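PDB 3QNK: putative lipoprotein from Bacteroides fragilis, which is of unknown function but, as a SusD-like lipoprotein of the outer membrane, probably helps bind glycans at the cell surface for uptake. Local coordinates for residues Q37-E40 against N41-D44; D52-R55 against A56-K60; R489-D493 against R494-T498. All blocks are in the same frame, centred on the assembly; numbering follows the deposited sequence.

Contact 1: residues Q37-E40 against N41-D44; sequences QLQE and NRSD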
loop_
_atom_site.group_PDB
_atom_site.type_symbol
_atom_site.label_atom_id
_atom_site.label_comp_id
_atom_site.label_asym_id
_atom_site.label_seq_id
_atom_site.Cartn_x
_atom_site.Cartn_y
_atom_site.Cartn_z
ATOM N N GLN B 37 -10.867 7.905 -10.789
ATOM C CA GLN B 37 -10.664 7.829 -12.245
ATOM C C GLN B 37 -9.563 8.785 -12.675
ATOM O O GLN B 37 -9.772 9.686 -13.494
ATOM C CB GLN B 37 -11.980 8.108 -12.978
ATOM C CG GLN B 37 -12.991 6.959 -12.891
ATOM C CD GLN B 37 -12.576 5.802 -13.753
ATOM O OE1 GLN B 37 -12.533 5.905 -15.000
ATOM N NE2 GLN B 37 -12.192 4.706 -13.086
ATOM N N LEU B 38 -8.379 8.586 -12.087
ATOM C CA LEU B 38 -7.255 9.459 -12.291
ATOM C C LEU B 38 -6.748 9.394 -13.710
ATOM O O LEU B 38 -6.512 10.452 -14.292
ATOM C CB LEU B 38 -6.164 9.205 -11.261
ATOM C CG LEU B 38 -6.516 9.634 -9.811
ATOM C CD1 LEU B 38 -5.302 9.584 -8.943
ATOM C CD2 LEU B 38 -7.106 11.066 -9.753
ATOM N N GLN B 39 -6.691 8.217 -14.317
ATOM C CA GLN B 39 -6.289 8.062 -15.729
ATOM C C GLN B 39 -7.206 8.866 -16.679
ATOM O O GLN B 39 -6.687 9.459 -17.623
ATOM C CB GLN B 39 -6.271 6.578 -16.145
ATOM C CG GLN B 39 -5.218 5.759 -15.413
ATOM C CD GLN B 39 -3.825 6.134 -15.818
ATOM O OE1 GLN B 39 -3.332 7.258 -15.588
ATOM N NE2 GLN B 39 -3.165 5.175 -16.411
ATOM N N GLU B 40 -8.551 8.903 -16.416
ATOM C CA GLU B 40 -9.498 9.670 -17.231
ATOM C C GLU B 40 -9.243 11.174 -17.079
ATOM O O GLU B 40 -9.366 11.921 -18.052
ATOM C CB GLU B 40 -10.954 9.340 -16.870
ATOM C CG GLU B 40 -11.939 9.699 -17.972
ATOM C CD GLU B 40 -12.093 8.761 -19.161
ATOM O OE1 GLU B 40 -11.350 7.753 -19.268
ATOM O OE2 GLU B 40 -12.969 9.062 -20.005
ATOM N N ASN B 41 -8.858 11.603 -15.848
ATOM C CA ASN B 41 -8.528 12.977 -15.513
ATOM C C ASN B 41 -7.134 13.325 -16.046
ATOM O O ASN B 41 -6.657 14.465 -15.876
ATOM C CB ASN B 41 -8.609 13.156 -14.000
ATOM C CG ASN B 41 -10.001 13.223 -13.475
ATOM O OD1 ASN B 41 -10.778 14.112 -13.830
ATOM N ND2 ASN B 41 -10.346 12.292 -12.599
ATOM N N ARG B 42 -6.452 12.315 -16.651
ATOM C CA ARG B 42 -5.131 12.511 -17.273
ATOM C C ARG B 42 -5.310 12.376 -18.778
ATOM O O ARG B 42 -4.363 12.087 -19.488
ATOM C CB ARG B 42 -4.034 11.581 -16.681
ATOM C CG ARG B 42 -3.854 11.869 -15.197
ATOM C CD ARG B 42 -2.662 11.261 -14.548
ATOM N NE ARG B 42 -2.957 9.940 -14.015
ATOM C CZ ARG B 42 -2.852 9.571 -12.738
ATOM N NH1 ARG B 42 -2.410 10.424 -11.825
ATOM N NH2 ARG B 42 -3.163 8.333 -12.373
ATOM N N SER B 43 -6.535 12.648 -19.257
ATOM C CA SER B 43 -6.958 12.567 -20.658
ATOM C C SER B 43 -7.791 13.796 -21.045
ATOM O O SER B 43 -8.327 14.494 -20.180
ATOM C CB SER B 43 -7.766 11.286 -20.907
ATOM O OG SER B 43 -9.141 11.476 -20.637
ATOM N N ASP B 44 -7.972 14.005 -22.355
ATOM C CA ASP B 44 -8.710 15.159 -22.876
ATOM C C ASP B 44 -10.240 15.086 -22.594
ATOM O O ASP B 44 -10.955 16.019 -22.970
ATOM C CB ASP B 44 -8.437 15.319 -24.372
ATOM C CG ASP B 44 -8.844 14.153 -25.248
ATOM O OD1 ASP B 44 -8.888 12.997 -24.729
ATOM O OD2 ASP B 44 -9.064 14.380 -26.465
#
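E40 O is gripped twice by S43. The hydroxyl OG donates to it at 2.6 Å, and S43 N adds a weak bond to the same oxygen. Residues 38-40 have helical backbone angles and form a turn, closed from Q37 O to N41 N, in the loop between helices 17-29 and 55-58 of a SusD-family protein. S43 OG sits between its backbone N and carbonyl carbon (chi1 87°), which turns it back toward E40 O. The same OG accepts a bond from N45 N, two residues on, and so makes an ST turn.

At the start of the turn Q37 O also has two partners. N41 N lies 3.2 Å from Q37 O, in the carbonyl plane, in an i to i+4 bond. The side-chain ND2 of N41 reaches the same oxygen at 2.8 Å, but this bond is bent and weak. N41 OD1 is bonded to S46 OG.

R42 folds back over the turn. A bend at chi3 (-90°) lays one guanidinium face over L38 CB, toward the rim, with R42 NH2 3.3 Å from that carbon. Outside the turn, D74 forms a salt bridge with R42 NH2. Q39 NE2 is bonded to Y455 OH, and E40 OE2 to F449 N.

The Q39 chain is bent at chi2, and its amide stands at 75° to the guanidinium. R42 NE reaches Q39 OE1 at 3.1 Å, in the amide carbonyl plane and close to the guanidinium plane, while R42 NH2 gives Q39 OE1 a weaker second bond at 3.4 Å.

Contact 2: residues D52-R55 against A56-K60; sequences DKYR and ASWFK. With PO4 (phosphate ion), chain G.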
loop_
_atom_site.group_PDB
_atom_site.type_symbol
_atom_site.label_atom_id
_atom_site.label_comp_id
_atom_site.label_asym_id
_atom_site.label_seq_id
_atom_site.Cartn_x
_atom_site.Cartn_y
_atom_site.Cartn_z
ATOM N N ASP B 52 -6.650 21.724 -8.918
ATOM C CA ASP B 52 -5.789 22.580 -8.095
ATOM C C ASP B 52 -5.459 21.957 -6.745
ATOM O O ASP B 52 -4.302 22.014 -6.325
ATOM C CB ASP B 52 -6.426 23.952 -7.878
ATOM C CG ASP B 52 -6.747 24.729 -9.155
ATOM O OD1 ASP B 52 -5.904 24.716 -10.103
ATOM O OD2 ASP B 52 -7.820 25.392 -9.196
ATOM N N LYS B 53 -6.457 21.355 -6.079
ATOM C CA LYS B 53 -6.313 20.758 -4.754
ATOM C C LYS B 53 -5.275 19.614 -4.725
ATOM O O LYS B 53 -4.535 19.515 -3.744
ATOM C CB LYS B 53 -7.686 20.274 -4.245
ATOM C CG LYS B 53 -7.759 19.966 -2.744
ATOM C CD LYS B 53 -9.144 19.463 -2.356
ATOM C CE LYS B 53 -9.526 19.762 -0.926
ATOM N NZ LYS B 53 -10.956 19.413 -0.677
ATOM N N TYR B 54 -5.221 18.763 -5.756
ATOM C CA TYR B 54 -4.277 17.629 -5.771
ATOM C C TYR B 54 -3.313 17.655 -6.959
ATOM O O TYR B 54 -2.750 16.614 -7.311
ATOM C CB TYR B 54 -5.037 16.295 -5.753
ATOM C CG TYR B 54 -5.702 16.001 -4.426
ATOM C CD1 TYR B 54 -5.015 15.349 -3.410
ATOM C CD2 TYR B 54 -7.016 16.390 -4.179
ATOM C CE1 TYR B 54 -5.611 15.112 -2.170
ATOM C CE2 TYR B 54 -7.632 16.129 -2.956
ATOM C CZ TYR B 54 -6.929 15.479 -1.957
ATOM O OH TYR B 54 -7.538 15.221 -0.751
ATOM N N ARG B 55 -3.077 18.851 -7.526
ATOM C CA ARG B 55 -2.192 19.134 -8.649
ATOM C C ARG B 55 -0.894 18.346 -8.617
ATOM O O ARG B 55 -0.643 17.566 -9.522
ATOM C CB ARG B 55 -1.849 20.628 -8.675
ATOM C CG ARG B 55 -0.957 21.024 -9.844
ATOM C CD ARG B 55 -0.784 22.511 -9.914
ATOM N NE ARG B 55 -2.064 23.153 -10.145
ATOM C CZ ARG B 55 -2.604 23.294 -11.342
ATOM N NH1 ARG B 55 -1.966 22.853 -12.420
ATOM N NH2 ARG B 55 -3.772 23.895 -11.477
ATOM N N ALA B 56 -0.087 18.564 -7.575
ATOM C CA ALA B 56 1.221 17.948 -7.402
ATOM C C ALA B 56 1.138 16.469 -7.105
ATOM O O ALA B 56 1.994 15.730 -7.582
ATOM C CB ALA B 56 1.986 18.662 -6.300
ATOM N N SER B 57 0.136 16.037 -6.313
ATOM C CA SER B 57 -0.037 14.629 -5.937
ATOM C C SER B 57 -0.534 13.759 -7.063
ATOM O O SER B 57 -0.044 12.653 -7.194
ATOM C CB SER B 57 -1.022 14.484 -4.785
ATOM O OG SER B 57 -0.460 14.894 -3.555
ATOM N N TRP B 58 -1.542 14.216 -7.827
ATOM C CA TRP B 58 -2.231 13.399 -8.806
ATOM C C TRP B 58 -2.059 13.757 -10.262
ATOM O O TRP B 58 -2.354 12.891 -11.096
ATOM C CB TRP B 58 -3.749 13.476 -8.543
ATOM C CG TRP B 58 -4.245 12.967 -7.213
ATOM C CD1 TRP B 58 -3.534 12.291 -6.264
ATOM C CD2 TRP B 58 -5.602 13.024 -6.731
ATOM N NE1 TRP B 58 -4.343 12.001 -5.183
ATOM C CE2 TRP B 58 -5.613 12.453 -5.438
ATOM C CE3 TRP B 58 -6.792 13.601 -7.225
ATOM C CZ2 TRP B 58 -6.778 12.381 -4.661
ATOM C CZ3 TRP B 58 -7.936 13.558 -6.441
ATOM C CH2 TRP B 58 -7.930 12.921 -5.191
ATOM N N PHE B 59 -1.752 15.034 -10.610
ATOM C CA PHE B 59 -1.843 15.376 -12.036
ATOM C C PHE B 59 -0.570 15.855 -12.702
ATOM O O PHE B 59 -0.669 16.472 -13.769
ATOM C CB PHE B 59 -2.980 16.376 -12.274
ATOM C CG PHE B 59 -4.301 15.866 -11.721
ATOM C CD1 PHE B 59 -4.839 14.656 -12.154
ATOM C CD2 PHE B 59 -4.987 16.579 -10.743
ATOM C CE1 PHE B 59 -6.041 14.183 -11.620
ATOM C CE2 PHE B 59 -6.178 16.098 -10.204
ATOM C CZ PHE B 59 -6.684 14.898 -10.628
ATOM N N LYS B 60 0.614 15.443 -12.185
ATOM C CA LYS B 60 1.882 15.827 -12.792
ATOM C C LYS B 60 2.007 15.355 -14.265
ATOM O O LYS B 60 2.677 16.043 -15.060
ATOM C CB LYS B 60 3.067 15.345 -11.962
ATOM C CG LYS B 60 3.549 16.410 -10.999
ATOM C CD LYS B 60 4.617 15.874 -10.096
ATOM C CE LYS B 60 5.002 16.916 -9.101
ATOM N NZ LYS B 60 6.030 16.395 -8.176
HETATM P P PO4 G . -3.253 25.400 -15.023
HETATM O O1 PO4 G . -2.066 24.950 -16.151
HETATM O O2 PO4 G . -2.603 26.497 -13.825
HETATM O O3 PO4 G . -4.321 26.043 -15.986
HETATM O O4 PO4 G . -4.200 24.189 -14.432
#
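Y54 and W58 lie face to face in an offset stack. The centroids of the Y54 ring and the W58 six-membered ring are 3.9 Å apart, and the planes differ by only 6°. Y54 CB also sits over the W58 six-membered ring, 3.7 Å from its centroid, in a CH-pi contact. Both residues have CG beside the backbone N (chi1 -71° for Y54, -62° for W58). The two side chains therefore leave the backbone side by side and point the same way.

The backbone sets the two residues one turn apart. W58 N donates to Y54 O at 2.7 Å, nearly head-on to the carbonyl. One residue further, F59 N bonds to R55 O at 3.0 Å, coming from above the carbonyl plane. These are i to i+4 bonds of the one-turn helix 55-58, with Y54 at its N-cap position. F59 is the first residue to leave the helical conformation. Its ring faces back, with W58 CB over the ring centre, and its CZ lies at the edge of the indole.

R55 turns outward from the same turn, its chain bent at chi3. Its NH2 makes a salt bridge to D52 OD1 at 2.7 Å, close to the guanidinium plane. R55 NH2 also reaches O4 of a phosphate ion at 3.0 Å, and R55 NH1 meets that O4 at 3.3 Å. The ion probably comes from the crystallisation liquor.

Further out, Q72 bonds to A56 O and K60 N through its amide, and K60 NZ pairs with D70. The second subunit packs against the stack: its V506 touches Y54, its D503 touches W58, and D503 OD1 of that subunit is hydrogen-bonded to S57 OG.

Contact 3: residues R489-D493 against R494-T498; sequences RTWND and RLYLT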
loop_
_atom_site.group_PDB
_atom_site.type_symbol
_atom_site.label_atom_id
_atom_site.label_comp_id
_atom_site.label_asym_id
_atom_site.label_seq_id
_atom_site.Cartn_x
_atom_site.Cartn_y
_atom_site.Cartn_z
ATOM N N ARG B 489 -2.285 21.995 -20.525
ATOM C CA ARG B 489 -1.475 20.769 -20.539
ATOM C C ARG B 489 -0.372 20.811 -21.609
ATOM O O ARG B 489 -0.408 21.630 -22.551
ATOM C CB ARG B 489 -2.365 19.525 -20.759
ATOM C CG ARG B 489 -3.310 19.300 -19.612
ATOM C CD ARG B 489 -4.141 18.066 -19.751
ATOM N NE ARG B 489 -5.125 18.010 -18.668
ATOM C CZ ARG B 489 -6.068 17.084 -18.563
ATOM N NH1 ARG B 489 -6.161 16.119 -19.462
ATOM N NH2 ARG B 489 -6.951 17.140 -17.582
ATOM N N THR B 490 0.559 19.858 -21.496
ATOM C CA THR B 490 1.595 19.693 -22.492
ATOM C C THR B 490 1.835 18.215 -22.679
ATOM O O THR B 490 1.259 17.405 -21.960
ATOM C CB THR B 490 2.868 20.498 -22.204
ATOM O OG1 THR B 490 3.614 20.587 -23.437
ATOM C CG2 THR B 490 3.711 19.916 -21.047
ATOM N N TRP B 491 2.694 17.874 -23.668
ATOM C CA TRP B 491 3.020 16.501 -24.033
ATOM C C TRP B 491 4.520 16.296 -24.277
ATOM O O TRP B 491 5.251 17.228 -24.641
ATOM C CB TRP B 491 2.237 16.129 -25.311
ATOM C CG TRP B 491 2.461 14.705 -25.728
ATOM C CD1 TRP B 491 3.384 14.247 -26.628
ATOM C CD2 TRP B 491 1.893 13.541 -25.106
ATOM N NE1 TRP B 491 3.417 12.879 -26.616
ATOM C CE2 TRP B 491 2.515 12.416 -25.684
ATOM C CE3 TRP B 491 0.930 13.343 -24.094
ATOM C CZ2 TRP B 491 2.193 11.109 -25.300
ATOM C CZ3 TRP B 491 0.562 12.047 -23.762
ATOM C CH2 TRP B 491 1.183 10.949 -24.370
ATOM N N ASN B 492 4.963 15.066 -24.063
ATOM C CA ASN B 492 6.268 14.507 -24.408
ATOM C C ASN B 492 6.054 13.024 -24.713
ATOM O O ASN B 492 5.336 12.355 -23.972
ATOM C CB ASN B 492 7.316 14.714 -23.349
ATOM C CG ASN B 492 8.667 14.267 -23.827
ATOM O OD1 ASN B 492 8.984 13.080 -23.825
ATOM N ND2 ASN B 492 9.460 15.195 -24.350
ATOM N N ASP B 493 6.672 12.517 -25.789
ATOM C CA ASP B 493 6.473 11.137 -26.216
ATOM C C ASP B 493 6.842 10.088 -25.148
ATOM O O ASP B 493 6.302 8.986 -25.216
ATOM C CB ASP B 493 7.199 10.888 -27.525
ATOM C CG ASP B 493 6.540 11.551 -28.737
ATOM O OD1 ASP B 493 5.338 11.945 -28.639
ATOM O OD2 ASP B 493 7.180 11.593 -29.805
ATOM N N ARG B 494 7.632 10.442 -24.107
ATOM C CA ARG B 494 7.967 9.503 -23.027
ATOM C C ARG B 494 6.719 9.105 -22.246
ATOM O O ARG B 494 6.716 8.037 -21.625
ATOM C CB ARG B 494 9.029 10.092 -22.063
ATOM C CG ARG B 494 8.528 11.256 -21.209
ATOM C CD ARG B 494 9.581 11.786 -20.301
ATOM N NE ARG B 494 8.999 12.791 -19.428
ATOM C CZ ARG B 494 9.544 13.219 -18.297
ATOM N NH1 ARG B 494 10.686 12.701 -17.862
ATOM N NH2 ARG B 494 8.937 14.148 -17.576
ATOM N N LEU B 495 5.666 9.964 -22.275
ATOM C CA LEU B 495 4.372 9.772 -21.606
ATOM C C LEU B 495 3.541 8.652 -22.245
ATOM O O LEU B 495 2.444 8.340 -21.755
ATOM C CB LEU B 495 3.572 11.075 -21.574
ATOM C CG LEU B 495 4.167 12.274 -20.808
ATOM C CD1 LEU B 495 3.292 13.478 -20.992
ATOM C CD2 LEU B 495 4.335 11.988 -19.289
ATOM N N TYR B 496 4.081 7.995 -23.316
ATOM C CA TYR B 496 3.410 6.838 -23.958
ATOM C C TYR B 496 3.621 5.583 -23.094
ATOM O O TYR B 496 2.971 4.553 -23.324
ATOM C CB TYR B 496 3.846 6.628 -25.405
ATOM C CG TYR B 496 3.176 7.578 -26.378
ATOM C CD1 TYR B 496 1.799 7.784 -26.353
ATOM C CD2 TYR B 496 3.916 8.254 -27.342
ATOM C CE1 TYR B 496 1.185 8.675 -27.230
ATOM C CE2 TYR B 496 3.311 9.173 -28.211
ATOM C CZ TYR B 496 1.945 9.359 -28.168
ATOM O OH TYR B 496 1.367 10.248 -29.039
ATOM N N LEU B 497 4.469 5.713 -22.030
ATOM C CA LEU B 497 4.710 4.677 -21.022
ATOM C C LEU B 497 4.828 5.302 -19.644
ATOM O O LEU B 497 5.330 6.420 -19.527
ATOM C CB LEU B 497 5.971 3.860 -21.347
ATOM C CG LEU B 497 5.855 2.800 -22.459
ATOM C CD1 LEU B 497 7.153 2.042 -22.597
ATOM C CD2 LEU B 497 4.693 1.795 -22.174
ATOM N N THR B 498 4.358 4.592 -18.601
ATOM C CA THR B 498 4.428 5.012 -17.181
ATOM C C THR B 498 5.830 4.726 -16.625
ATOM O O THR B 498 6.361 3.653 -16.916
ATOM C CB THR B 498 3.330 4.300 -16.381
ATOM O OG1 THR B 498 2.092 4.720 -16.928
ATOM C CG2 THR B 498 3.358 4.629 -14.878
HETATM O O HOH W 1 3.082 11.365 -30.670
#
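The chi1 of W491 is -177°, which sets CG opposite the backbone N and carries the indole along the turn to L495 and Y496. Y496 has chi1 -79°, with CG beside its backbone N, and its ring comes across the indole. The two side chains cross at about a right angle. W491 CZ2 lies over the centre of the Y496 ring, 3.3 Å from Y496 CE1. The ring planes meet obliquely, at 55°. L495 covers one face of the indole. Its CB is 3.9 Å from the centroid of the W491 six-membered ring, a CH-pi contact toward the rim.

D493 meets the indole in the ring plane: W491 NE1 donates to D493 OD1 at 2.9 Å, using the anti lone pair of the carboxylate oxygen. Water 1 donates to D493 OD1 too, and lies 2.6 Å from Y496 OH at the edge of the tyrosine ring. It bridges the D493 and Y496 side chains, which run side by side.

Under these rings is a short 3-10 turn in the loop between strand 480-488 and helix 502-507. L495 N bonds to N492 O at 3.0 Å and Y496 N to D493 O at 3.1 Å, both i to i+3. N492 opens the turn with an Asx turn: R494 N gives N492 OD1 a nearly straight bond of 3.0 Å.

R494 CG passes close to that oxygen, and the chain then runs extended to a salt bridge with D64. G463 N is bonded to Y496 OH, K461 makes a cation-pi contact with Y496, and P464 packs on both Y496 and W491.

From the N terminus, contact 1 shapes the loop after helix 17-29. Contact 2 follows in series, on the one-turn helix 55-58. Contact 3 comes much later, after strand 480-488. Each closes only a short local turn, with no residues between its segments, and none nests or crosses. Contacts 1 and 2 pack directly: L38 CD2 lies 3.6 Å from W58 CE3, on the indole face opposite Y54, and N41 meets F59. R42 NH1 also makes a weak hydrogen bond to W58 O. Contact 1 meets the loop after strand 480-488 through R489, whose NH1 bonds weakly to S43 O. Contacts 2 and 3 do not touch; their centres are about 17 Å apart.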